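Long-range contacts in putative dioxygenase (1H-3-hydroxy-4-oxoquinaldine 2,4-dioxygenase) (Mycobacteroides abscessus subsp. abscessus, PDB 6RA3), which cleaves the ring of the Pseudomonas quinolone signal (PQS) with dioxygen, forming N-octanoylanthranilate and carbon monoxide: residues H97-L103 and V117-L122; A209-V213 and E259-L263; A75-I79 and E104-L109; L122-A127 and Y191-P197. All blocks are in the same frame, centred on the assembly; numbering follows the deposited sequence.

Contact 1 of 4, residues H97-L103 and V117-L122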
loop_
_atom_site.group_PDB
_atom_site.type_symbol
_atom_site.label_atom_id
_atom_site.label_comp_id
_atom_site.label_asym_id
_atom_site.label_seq_id
_atom_site.Cartn_x
_atom_site.Cartn_y
_atom_site.Cartn_z
ATOM N N HIS A 97 5.765 6.602 24.745
ATOM C CA HIS A 97 4.524 6.904 25.428
ATOM C C HIS A 97 3.356 6.053 24.962
ATOM O O HIS A 97 2.313 6.075 25.621
ATOM C CB HIS A 97 4.294 8.414 25.326
ATOM C CG HIS A 97 5.396 9.175 25.994
ATOM N ND1 HIS A 97 5.471 9.310 27.366
ATOM C CD2 HIS A 97 6.537 9.713 25.501
ATOM C CE1 HIS A 97 6.575 9.969 27.678
ATOM N NE2 HIS A 97 7.242 10.218 26.567
ATOM N N GLY A 98 3.527 5.212 23.930
ATOM C CA GLY A 98 2.579 4.122 23.747
ATOM C C GLY A 98 2.517 3.189 24.946
ATOM O O GLY A 98 1.487 2.530 25.166
ATOM N N GLY A 99 3.593 3.150 25.756
ATOM C CA GLY A 99 3.569 2.384 27.001
ATOM C C GLY A 99 2.356 2.669 27.857
ATOM O O GLY A 99 1.830 1.775 28.529
ATOM N N TRP A 100 1.876 3.919 27.839
ATOM C CA TRP A 100 0.736 4.241 28.675
ATOM C C TRP A 100 -0.488 3.462 28.262
ATOM O O TRP A 100 -1.257 3.022 29.120
ATOM C CB TRP A 100 0.429 5.744 28.641
ATOM C CG TRP A 100 1.470 6.621 29.213
ATOM C CD1 TRP A 100 2.460 7.272 28.535
ATOM C CD2 TRP A 100 1.622 6.985 30.598
ATOM N NE1 TRP A 100 3.224 8.016 29.412
ATOM C CE2 TRP A 100 2.740 7.846 30.682
ATOM C CE3 TRP A 100 0.925 6.667 31.770
ATOM C CZ2 TRP A 100 3.177 8.401 31.898
ATOM C CZ3 TRP A 100 1.367 7.230 32.981
ATOM C CH2 TRP A 100 2.482 8.077 33.019
ATOM N N ALA A 101 -0.727 3.328 26.941
ATOM C CA ALA A 101 -1.862 2.546 26.468
ATOM C C ALA A 101 -1.651 1.065 26.735
ATOM O O ALA A 101 -2.589 0.355 27.117
ATOM C CB ALA A 101 -2.075 2.793 24.977
ATOM N N ALA A 102 -0.423 0.590 26.533
ATOM C CA ALA A 102 -0.105 -0.813 26.831
ATOM C C ALA A 102 -0.453 -1.176 28.275
ATOM O O ALA A 102 -1.018 -2.245 28.538
ATOM C CB ALA A 102 1.378 -1.080 26.558
ATOM N N LEU A 103 -0.153 -0.284 29.230
ATOM C CA LEU A 103 -0.480 -0.577 30.628
ATOM C C LEU A 103 -1.981 -0.477 30.879
ATOM O O LEU A 103 -2.548 -1.267 31.644
ATOM C CB LEU A 103 0.309 0.363 31.535
ATOM C CG LEU A 103 1.817 0.185 31.333
ATOM C CD1 LEU A 103 2.630 1.289 31.962
ATOM C CD2 LEU A 103 2.237 -1.165 31.912
ATOM N N VAL A 117 4.140 -7.480 29.168
ATOM C CA VAL A 117 4.202 -6.196 28.472
ATOM C C VAL A 117 5.651 -5.762 28.418
ATOM O O VAL A 117 6.308 -5.669 29.455
ATOM C CB VAL A 117 3.388 -5.080 29.174
ATOM C CG1 VAL A 117 3.671 -3.711 28.514
ATOM C CG2 VAL A 117 1.915 -5.389 29.194
ATOM N N MET A 118 6.138 -5.431 27.232
ATOM C CA MET A 118 7.435 -4.790 27.062
ATOM C C MET A 118 7.245 -3.323 26.690
ATOM O O MET A 118 6.431 -2.997 25.814
ATOM C CB MET A 118 8.267 -5.487 25.984
ATOM C CG MET A 118 9.581 -4.811 25.691
ATOM S SD MET A 118 10.853 -5.857 24.918
ATOM C CE MET A 118 11.161 -6.895 26.312
ATOM N N ILE A 119 8.016 -2.447 27.338
ATOM C CA ILE A 119 7.991 -1.011 27.077
ATOM C C ILE A 119 9.394 -0.571 26.704
ATOM O O ILE A 119 10.376 -1.018 27.305
ATOM C CB ILE A 119 7.445 -0.222 28.283
ATOM C CG1 ILE A 119 6.014 -0.690 28.601
ATOM C CG2 ILE A 119 7.483 1.276 28.009
ATOM C CD1 ILE A 119 5.384 -0.068 29.837
ATOM N N LEU A 120 9.483 0.262 25.671
ATOM C CA LEU A 120 10.735 0.765 25.117
ATOM C C LEU A 120 10.840 2.259 25.426
ATOM O O LEU A 120 10.019 3.052 24.945
ATOM C CB LEU A 120 10.800 0.530 23.608
ATOM C CG LEU A 120 11.171 -0.833 23.009
ATOM C CD1 LEU A 120 10.671 -1.999 23.825
ATOM C CD2 LEU A 120 10.624 -0.890 21.595
ATOM N N ASP A 121 11.834 2.625 26.249
ATOM C CA ASP A 121 12.328 4.005 26.405
ATOM C C ASP A 121 11.241 4.983 26.856
ATOM O O ASP A 121 11.060 6.045 26.264
ATOM C CB ASP A 121 12.978 4.479 25.106
ATOM C CG ASP A 121 14.273 5.249 25.340
ATOM O OD1 ASP A 121 14.221 6.443 25.718
ATOM O OD2 ASP A 121 15.355 4.651 25.146
ATOM N N LEU A 122 10.527 4.624 27.925
ATOM C CA LEU A 122 9.486 5.456 28.530
ATOM C C LEU A 122 10.000 6.053 29.842
ATOM O O LEU A 122 10.465 5.317 30.718
ATOM C CB LEU A 122 8.218 4.630 28.776
ATOM C CG LEU A 122 7.076 5.267 29.571
ATOM C CD1 LEU A 122 6.571 6.567 28.912
ATOM C CD2 LEU A 122 5.945 4.280 29.751
#
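H97 opens the first segment and probably binds the substrate; its side chain lies about 5 Å from that of H246, the likely proton donor/acceptor. Its CA-to-CB bond points away from 117-122, yet the imidazole swings back so that ND1 of H97 sits 3.3 Å from CD1 of L122. G99 lets the start of the helix lie close to the strand: its CA is 4.2 Å from I119 CD1 and 4.1 Å from L122 CD2, and a CB here would clash with L122 CD2 and be tight against I119 CG2. The indole of W100 returns to the methyl met by H97, with W100 NE1 3.7 Å from L122 CD1, and NE1 of W100 also gives a weak hydrogen bond to ND1 of H97 (3.3 Å). A102 follows with CB 4.0 Å from V117 CG1, and L103 ends the row, its CD1 3.7 Å from I119 CD1. No hydrogen bond crosses this buried, largely apolar interface. Helix 99-103 runs nearly antiparallel to strand 117-120 (167°, axes 8.9 Å apart), as expected for the beta-alpha-beta unit 90-95, 99-109, 116-120. Strand 116-120 is flanked in the sheet by strands 90-95 and 209-214; M118 points from its other face to helix 253-266, and D121, just past its end, hydrogen-bonds H246.

Contact 2 of 4, residues A209-V213 and E259-L263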
loop_
_atom_site.group_PDB
_atom_site.type_symbol
_atom_site.label_atom_id
_atom_site.label_comp_id
_atom_site.label_asym_id
_atom_site.label_seq_id
_atom_site.Cartn_x
_atom_site.Cartn_y
_atom_site.Cartn_z
ATOM N N ALA A 209 3.653 -9.585 34.092
ATOM C CA ALA A 209 5.088 -9.349 33.977
ATOM C C ALA A 209 5.355 -8.157 33.075
ATOM O O ALA A 209 4.871 -8.098 31.939
ATOM C CB ALA A 209 5.787 -10.583 33.424
ATOM N N ILE A 210 6.123 -7.203 33.569
ATOM C CA ILE A 210 6.416 -5.995 32.813
ATOM C C ILE A 210 7.919 -5.848 32.697
ATOM O O ILE A 210 8.646 -6.061 33.671
ATOM C CB ILE A 210 5.779 -4.760 33.480
ATOM C CG1 ILE A 210 4.260 -4.903 33.482
ATOM C CG2 ILE A 210 6.234 -3.512 32.791
ATOM C CD1 ILE A 210 3.536 -3.954 34.415
ATOM N N ARG A 211 8.388 -5.479 31.510
ATOM C CA ARG A 211 9.806 -5.249 31.272
ATOM C C ARG A 211 9.978 -3.925 30.550
ATOM O O ARG A 211 9.391 -3.713 29.482
ATOM C CB ARG A 211 10.466 -6.376 30.461
ATOM C CG ARG A 211 11.976 -6.111 30.202
ATOM C CD ARG A 211 12.818 -7.362 29.812
ATOM N NE ARG A 211 12.440 -8.571 30.547
ATOM C CZ ARG A 211 12.874 -9.799 30.264
ATOM N NH1 ARG A 211 13.726 -10.014 29.254
ATOM N NH2 ARG A 211 12.460 -10.824 31.000
ATOM N N HIS A 212 10.797 -3.047 31.123
ATOM C CA HIS A 212 11.198 -1.814 30.467
ATOM C C HIS A 212 12.600 -1.999 29.915
ATOM O O HIS A 212 13.508 -2.435 30.630
ATOM C CB HIS A 212 11.143 -0.628 31.436
ATOM C CG HIS A 212 11.498 0.681 30.812
ATOM N ND1 HIS A 212 12.048 1.720 31.530
ATOM C CD2 HIS A 212 11.377 1.128 29.540
ATOM C CE1 HIS A 212 12.262 2.747 30.728
ATOM N NE2 HIS A 212 11.869 2.411 29.512
ATOM N N VAL A 213 12.752 -1.720 28.628
ATOM C CA VAL A 213 14.025 -1.755 27.931
ATOM C C VAL A 213 14.257 -0.361 27.382
ATOM O O VAL A 213 13.348 0.228 26.786
ATOM C CB VAL A 213 14.020 -2.791 26.790
ATOM C CG1 VAL A 213 15.321 -2.764 26.062
ATOM C CG2 VAL A 213 13.742 -4.180 27.325
ATOM N N GLU A 259 14.718 -9.725 23.547
ATOM C CA GLU A 259 14.184 -9.432 24.878
ATOM C C GLU A 259 12.711 -9.796 24.978
ATOM O O GLU A 259 12.267 -10.333 26.002
ATOM C CB GLU A 259 14.365 -7.950 25.225
ATOM C CG GLU A 259 15.759 -7.526 25.535
ATOM C CD GLU A 259 16.274 -8.076 26.877
ATOM O OE1 GLU A 259 15.467 -8.408 27.776
ATOM O OE2 GLU A 259 17.508 -8.171 27.012
ATOM N N ALA A 260 11.926 -9.465 23.940
ATOM C CA ALA A 260 10.505 -9.800 23.934
ATOM C C ALA A 260 10.291 -11.307 23.947
ATOM O O ALA A 260 9.385 -11.813 24.613
ATOM C CB ALA A 260 9.825 -9.185 22.703
ATOM N N ILE A 261 11.068 -12.038 23.161
ATOM C CA ILE A 261 10.898 -13.487 23.127
ATOM C C ILE A 261 11.217 -14.072 24.506
ATOM O O ILE A 261 10.431 -14.847 25.077
ATOM C CB ILE A 261 11.759 -14.085 21.994
ATOM C CG1 ILE A 261 11.134 -13.712 20.634
ATOM C CG2 ILE A 261 11.871 -15.586 22.118
ATOM C CD1 ILE A 261 12.132 -13.500 19.525
ATOM N N ASP A 262 12.328 -13.626 25.102
ATOM C CA ASP A 262 12.671 -14.036 26.468
ATOM C C ASP A 262 11.553 -13.703 27.463
ATOM O O ASP A 262 11.150 -14.547 28.274
ATOM C CB ASP A 262 13.971 -13.363 26.886
ATOM C CG ASP A 262 14.329 -13.660 28.328
ATOM O OD1 ASP A 262 14.895 -14.746 28.579
ATOM O OD2 ASP A 262 14.021 -12.823 29.212
ATOM N N LEU A 263 11.057 -12.463 27.433
ATOM C CA LEU A 263 9.955 -12.071 28.310
ATOM C C LEU A 263 8.764 -13.005 28.162
ATOM O O LEU A 263 8.161 -13.441 29.156
ATOM C CB LEU A 263 9.544 -10.623 27.992
ATOM C CG LEU A 263 8.297 -10.069 28.702
ATOM C CD1 LEU A 263 8.508 -10.058 30.205
ATOM C CD2 LEU A 263 7.972 -8.647 28.207
#
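A salt-bridge network centred on R211 ties strand 209-213 to helix 259-263. NH1 of R211 donates to OE1 of E259 and to OD2 of D262, both at 2.8 Å, while NH2 of R211 adds a second bond to the same D262 OD2 at 3.1 Å. Both carboxylate oxygens lie near the guanidinium plane, leaving one face of the group to the helix backbone, where CA of L263 is 3.9 Å from R211 NH2. The extended start of the arginine chain carries the charge across the gap between strand and helix, whose axes are 10.1 Å apart and run nearly antiparallel at 163°. Such a layer of helix against sheet is the architecture of the alpha/beta-hydrolase fold, and helix 253-266 packs on the sheet face opposite helix 99-109. Every second strand residue faces it: A209, R211 and V213. Hydrocarbon contacts flank the network: A209 CB packs 4.2 Å from L263 CD1 as an apolar pair, R211 CB is 4.1 Å from L263 CD2, and V213 CG2 is 4.3 Å from E259 CG. The network reaches the neighbouring strand 236-240 as well, since E259 forms a salt bridge with R239 and NE of R211 hydrogen-bonds S237.

Contact 3 of 4, residues A75-I79 and E104-L109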
loop_
_atom_site.group_PDB
_atom_site.type_symbol
_atom_site.label_atom_id
_atom_site.label_comp_id
_atom_site.label_asym_id
_atom_site.label_seq_id
_atom_site.Cartn_x
_atom_site.Cartn_y
_atom_site.Cartn_z
ATOM N N ALA A 75 -6.301 2.282 23.882
ATOM C CA ALA A 75 -6.510 0.974 24.482
ATOM C C ALA A 75 -7.829 0.339 24.066
ATOM O O ALA A 75 -7.893 -0.874 23.827
ATOM C CB ALA A 75 -6.465 1.104 26.004
ATOM N N ALA A 76 -8.897 1.128 23.989
ATOM C CA ALA A 76 -10.168 0.576 23.564
ATOM C C ALA A 76 -10.086 0.114 22.115
ATOM O O ALA A 76 -10.712 -0.882 21.755
ATOM C CB ALA A 76 -11.292 1.605 23.730
ATOM N N ASP A 77 -9.332 0.846 21.273
ATOM C CA ASP A 77 -9.215 0.506 19.849
ATOM C C ASP A 77 -8.375 -0.755 19.654
ATOM O O ASP A 77 -8.719 -1.627 18.846
ATOM C CB ASP A 77 -8.542 1.622 19.034
ATOM C CG ASP A 77 -9.327 2.928 18.977
ATOM O OD1 ASP A 77 -8.689 3.931 18.579
ATOM O OD2 ASP A 77 -10.529 2.954 19.296
ATOM N N THR A 78 -7.220 -0.816 20.330
ATOM C CA THR A 78 -6.314 -1.941 20.183
ATOM C C THR A 78 -6.972 -3.211 20.675
ATOM O O THR A 78 -6.885 -4.256 20.020
ATOM C CB THR A 78 -5.020 -1.664 20.945
ATOM O OG1 THR A 78 -4.359 -0.528 20.379
ATOM C CG2 THR A 78 -4.060 -2.886 20.907
ATOM N N ILE A 79 -7.671 -3.129 21.810
ATOM C CA ILE A 79 -8.394 -4.283 22.330
ATOM C C ILE A 79 -9.515 -4.684 21.386
ATOM O O ILE A 79 -9.780 -5.878 21.185
ATOM C CB ILE A 79 -8.935 -3.988 23.743
ATOM C CG1 ILE A 79 -7.780 -3.793 24.727
ATOM C CG2 ILE A 79 -9.880 -5.111 24.191
ATOM C CD1 ILE A 79 -8.207 -3.344 26.112
ATOM N N GLU A 104 -2.651 0.464 30.218
ATOM C CA GLU A 104 -4.099 0.514 30.316
ATOM C C GLU A 104 -4.700 -0.765 29.775
ATOM O O GLU A 104 -5.625 -1.323 30.376
ATOM C CB GLU A 104 -4.645 1.748 29.568
ATOM C CG GLU A 104 -6.167 1.886 29.598
ATOM C CD GLU A 104 -6.738 2.011 31.016
ATOM O OE1 GLU A 104 -6.000 2.480 31.904
ATOM O OE2 GLU A 104 -7.919 1.641 31.236
ATOM N N ILE A 105 -4.182 -1.256 28.639
ATOM C CA ILE A 105 -4.690 -2.513 28.077
ATOM C C ILE A 105 -4.436 -3.663 29.050
ATOM O O ILE A 105 -5.303 -4.524 29.265
ATOM C CB ILE A 105 -4.055 -2.801 26.700
ATOM C CG1 ILE A 105 -4.465 -1.738 25.659
ATOM C CG2 ILE A 105 -4.430 -4.218 26.219
ATOM C CD1 ILE A 105 -3.529 -1.662 24.418
ATOM N N ALA A 106 -3.235 -3.716 29.633
ATOM C CA ALA A 106 -2.952 -4.786 30.594
ATOM C C ALA A 106 -3.922 -4.737 31.762
ATOM O O ALA A 106 -4.392 -5.780 32.231
ATOM C CB ALA A 106 -1.522 -4.690 31.099
ATOM N N ASP A 107 -4.263 -3.530 32.225
ATOM C CA ASP A 107 -5.145 -3.400 33.381
ATOM C C ASP A 107 -6.566 -3.814 33.041
ATOM O O ASP A 107 -7.278 -4.379 33.884
ATOM C CB ASP A 107 -5.125 -1.961 33.887
ATOM C CG ASP A 107 -5.827 -1.802 35.223
ATOM O OD1 ASP A 107 -5.962 -2.810 35.952
ATOM O OD2 ASP A 107 -6.254 -0.662 35.529
ATOM N N ARG A 108 -7.008 -3.543 31.812
ATOM C CA ARG A 108 -8.397 -3.830 31.482
ATOM C C ARG A 108 -8.660 -5.318 31.320
ATOM O O ARG A 108 -9.772 -5.781 31.601
ATOM C CB ARG A 108 -8.786 -3.085 30.209
ATOM C CG ARG A 108 -8.807 -1.580 30.374
ATOM C CD ARG A 108 -9.312 -0.898 29.126
ATOM N NE ARG A 108 -9.350 0.548 29.327
ATOM C CZ ARG A 108 -10.033 1.388 28.565
ATOM N NH1 ARG A 108 -10.727 0.921 27.544
ATOM N NH2 ARG A 108 -10.009 2.687 28.825
ATOM N N LEU A 109 -7.684 -6.075 30.837
ATOM C CA LEU A 109 -7.940 -7.444 30.396
ATOM C C LEU A 109 -7.458 -8.506 31.374
ATOM O O LEU A 109 -7.938 -9.648 31.314
ATOM C CB LEU A 109 -7.270 -7.691 29.042
ATOM C CG LEU A 109 -7.785 -6.835 27.894
ATOM C CD1 LEU A 109 -6.911 -7.041 26.670
ATOM C CD2 LEU A 109 -9.237 -7.131 27.608
#
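The small A75 makes the hollow into which helix 104-109 settles: its CB meets CG1 of I105 at 3.5 Å and CG of E104 at 3.7 Å, and the CA atoms of A75 and I105 come within 5.3 Å. I105 is the bump on the other side, lodged among A75, T78 and I79, with its CD1 3.8 Å from T78 CG2 and its CG2 3.7 Å from I79 CG1. I79 projects in turn between I105, R108 and L109; CG1 of I79 is 3.9 Å from L109 CD1, and CD1 of I79 is 4.0 Å from R108 CD. At the more open side, the R108 guanidinium lays one face over the A75 methyl, held by a salt bridge within its own helix from R108 NE to E104 OE2 (2.6 Å). The short helical segments cross at -65°, their axes 9.8 Å apart. Beneath them lies the central sheet: T78 and I105 both touch L28 of strand 24-28, while I105 and L109 rest on F90 of strand 90-95.

Contact 4 of 4, residues L122-A127 and Y191-P197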
loop_
_atom_site.group_PDB
_atom_site.type_symbol
_atom_site.label_atom_id
_atom_site.label_comp_id
_atom_site.label_asym_id
_atom_site.label_seq_id
_atom_site.Cartn_x
_atom_site.Cartn_y
_atom_site.Cartn_z
ATOM N N LEU A 122 10.527 4.624 27.925
ATOM C CA LEU A 122 9.486 5.456 28.530
ATOM C C LEU A 122 10.000 6.053 29.842
ATOM O O LEU A 122 10.465 5.317 30.718
ATOM C CB LEU A 122 8.218 4.630 28.776
ATOM C CG LEU A 122 7.076 5.267 29.571
ATOM C CD1 LEU A 122 6.571 6.567 28.912
ATOM C CD2 LEU A 122 5.945 4.280 29.751
ATOM N N ILE A 123 9.920 7.384 29.970
ATOM C CA ILE A 123 10.435 8.086 31.151
ATOM C C ILE A 123 9.720 7.569 32.395
ATOM O O ILE A 123 8.500 7.713 32.541
ATOM C CB ILE A 123 10.271 9.610 30.971
ATOM C CG1 ILE A 123 11.203 10.136 29.875
ATOM C CG2 ILE A 123 10.531 10.380 32.254
ATOM C CD1 ILE A 123 12.680 9.926 30.146
ATOM N N MET A 124 10.479 6.943 33.304
ATOM C CA MET A 124 9.865 6.297 34.456
ATOM C C MET A 124 9.800 7.206 35.682
ATOM O O MET A 124 9.009 6.939 36.598
ATOM C CB MET A 124 10.628 5.007 34.782
ATOM C CG MET A 124 10.371 3.868 33.772
ATOM S SD MET A 124 8.695 3.189 33.921
ATOM C CE MET A 124 8.626 2.276 32.363
ATOM N N THR A 125 10.598 8.271 35.709
ATOM C CA THR A 125 10.484 9.327 36.714
ATOM C C THR A 125 9.206 10.139 36.495
ATOM O O THR A 125 8.512 9.969 35.488
ATOM C CB THR A 125 11.699 10.256 36.632
ATOM O OG1 THR A 125 11.769 10.848 35.328
ATOM C CG2 THR A 125 12.993 9.510 36.897
ATOM N N PRO A 126 8.863 11.042 37.422
ATOM C CA PRO A 126 7.911 12.106 37.074
ATOM C C PRO A 126 8.460 12.975 35.949
ATOM O O PRO A 126 9.674 13.071 35.723
ATOM C CB PRO A 126 7.751 12.892 38.384
ATOM C CG PRO A 126 8.031 11.874 39.470
ATOM C CD PRO A 126 9.116 10.988 38.879
ATOM N N ALA A 127 7.543 13.607 35.226
ATOM C CA ALA A 127 7.922 14.372 34.051
ATOM C C ALA A 127 8.929 15.466 34.409
ATOM O O ALA A 127 8.583 16.401 35.153
ATOM C CB ALA A 127 6.686 14.992 33.398
ATOM N N TYR A 191 1.310 12.196 32.909
ATOM C CA TYR A 191 2.219 12.411 34.034
ATOM C C TYR A 191 1.576 13.221 35.155
ATOM O O TYR A 191 1.947 13.048 36.325
ATOM C CB TYR A 191 3.492 13.097 33.568
ATOM C CG TYR A 191 4.439 12.164 32.864
ATOM C CD1 TYR A 191 4.402 12.030 31.482
ATOM C CD2 TYR A 191 5.369 11.414 33.577
ATOM C CE1 TYR A 191 5.273 11.172 30.817
ATOM C CE2 TYR A 191 6.248 10.552 32.924
ATOM C CZ TYR A 191 6.189 10.437 31.536
ATOM O OH TYR A 191 7.041 9.600 30.854
ATOM N N ARG A 192 0.622 14.102 34.831
ATOM C CA ARG A 192 -0.093 14.839 35.874
ATOM C C ARG A 192 -1.066 13.953 36.635
ATOM O O ARG A 192 -1.335 14.199 37.813
ATOM C CB ARG A 192 -0.882 16.014 35.282
ATOM C CG ARG A 192 -0.052 17.146 34.739
ATOM C CD ARG A 192 -0.915 18.385 34.518
ATOM N NE ARG A 192 -2.335 18.080 34.366
ATOM C CZ ARG A 192 -2.985 18.006 33.206
ATOM N NH1 ARG A 192 -2.353 18.214 32.056
ATOM N NH2 ARG A 192 -4.284 17.727 33.204
ATOM N N THR A 193 -1.640 12.956 35.971
ATOM C CA THR A 193 -2.627 12.086 36.602
ATOM C C THR A 193 -1.959 11.069 37.520
ATOM O O THR A 193 -2.333 10.930 38.692
ATOM C CB THR A 193 -3.425 11.362 35.516
ATOM O OG1 THR A 193 -3.965 12.331 34.617
ATOM C CG2 THR A 193 -4.556 10.483 36.121
ATOM N N TRP A 194 -0.972 10.357 36.987
ATOM C CA TRP A 194 -0.373 9.197 37.634
ATOM C C TRP A 194 0.893 9.531 38.392
ATOM O O TRP A 194 1.294 8.750 39.262
ATOM C CB TRP A 194 -0.034 8.122 36.580
ATOM C CG TRP A 194 -1.231 7.554 35.974
ATOM C CD1 TRP A 194 -1.708 7.804 34.725
ATOM C CD2 TRP A 194 -2.148 6.653 36.590
ATOM N NE1 TRP A 194 -2.867 7.114 34.524
ATOM C CE2 TRP A 194 -3.161 6.388 35.649
ATOM C CE3 TRP A 194 -2.201 6.018 37.840
ATOM C CZ2 TRP A 194 -4.232 5.517 35.913
ATOM C CZ3 TRP A 194 -3.274 5.157 38.106
ATOM C CH2 TRP A 194 -4.270 4.914 37.142
ATOM N N GLY A 195 1.518 10.664 38.077
ATOM C CA GLY A 195 2.815 11.039 38.602
ATOM C C GLY A 195 3.923 10.515 37.728
ATOM O O GLY A 195 4.758 11.278 37.223
ATOM N N SER A 196 3.930 9.199 37.534
ATOM C CA SER A 196 4.929 8.555 36.694
ATOM C C SER A 196 4.381 7.205 36.249
ATOM O O SER A 196 3.402 6.705 36.821
ATOM C CB SER A 196 6.264 8.376 37.440
ATOM O OG SER A 196 6.223 7.235 38.285
ATOM N N PRO A 197 4.985 6.597 35.225
ATOM C CA PRO A 197 4.523 5.258 34.793
ATOM C C PRO A 197 4.704 4.178 35.862
ATOM O O PRO A 197 3.899 3.236 35.937
ATOM C CB PRO A 197 5.388 4.974 33.557
ATOM C CG PRO A 197 6.115 6.253 33.235
ATOM C CD PRO A 197 6.196 7.030 34.508
HETATM O O HOH W 1 8.595 6.914 39.596
HETATM O O HOH W 2 5.018 13.819 36.586
#
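L122, M124 and P197 form the apolar centre, where P197 CB lies 3.9 Å from L122 CD2 and 3.8 Å from M124 SD. Next to it the ring of Y191 reaches along the loop, with its CG 3.7 Å from A127 CB and its CZ 4.2 Å from I123 CB. The tyrosine also begins the polar part: Y191 OH donates a hydrogen bond to I123 O (2.9 Å), an acceptor whose modelled position is less certain. Farther out, P126 CA makes a CH···O contact with G195 O at 3.3 Å, at the point where G195, with positive phi, ends helix 177-194. Two waters finish the edge. One donates to M124 O (3.0 Å) and hydrogen-bonds S196 OG (2.7 Å); the other accepts from A127 N (2.9 Å) and donates to G195 O (2.6 Å). S196 is the N-cap of helix 197-202; the end of helix 177-194 and the turn into helix 197-202 together meet the loop. Helices 129-137 to 177-194, between strands 116-120 and 209-214, match the insertion that forms the cap in alpha/beta hydrolases; loop 122-127 leads into it, and the Y191 side chain lies about 3 Å from that of H97, the probable substrate-binding histidine.

In the fold
Contacts 1, 2 and 3 are layered about the central sheet of the alpha/beta-hydrolase fold. Along the chain contact 3 opens first and crosses contact 1; contact 4 opens at L122, where contact 1 closes, and contact 2 comes last. Contact 1, about 4 Å from the chain centre, shares helix 99-109 with contact 3, their centres about 12 Å apart. Contact 2, about 11 Å from contact 1 between centres, uses the adjacent strand, probably hydrogen-bonded, I119 N to R211 O and I119 O to V213 N; L122 N hydrogen-bonds H212 NE2. Contacts 1-3 thus pack helices on the two faces of the sheet, while contacts 1 and 4 meet at L122 and Y191 beside H97, probably part of the substrate site.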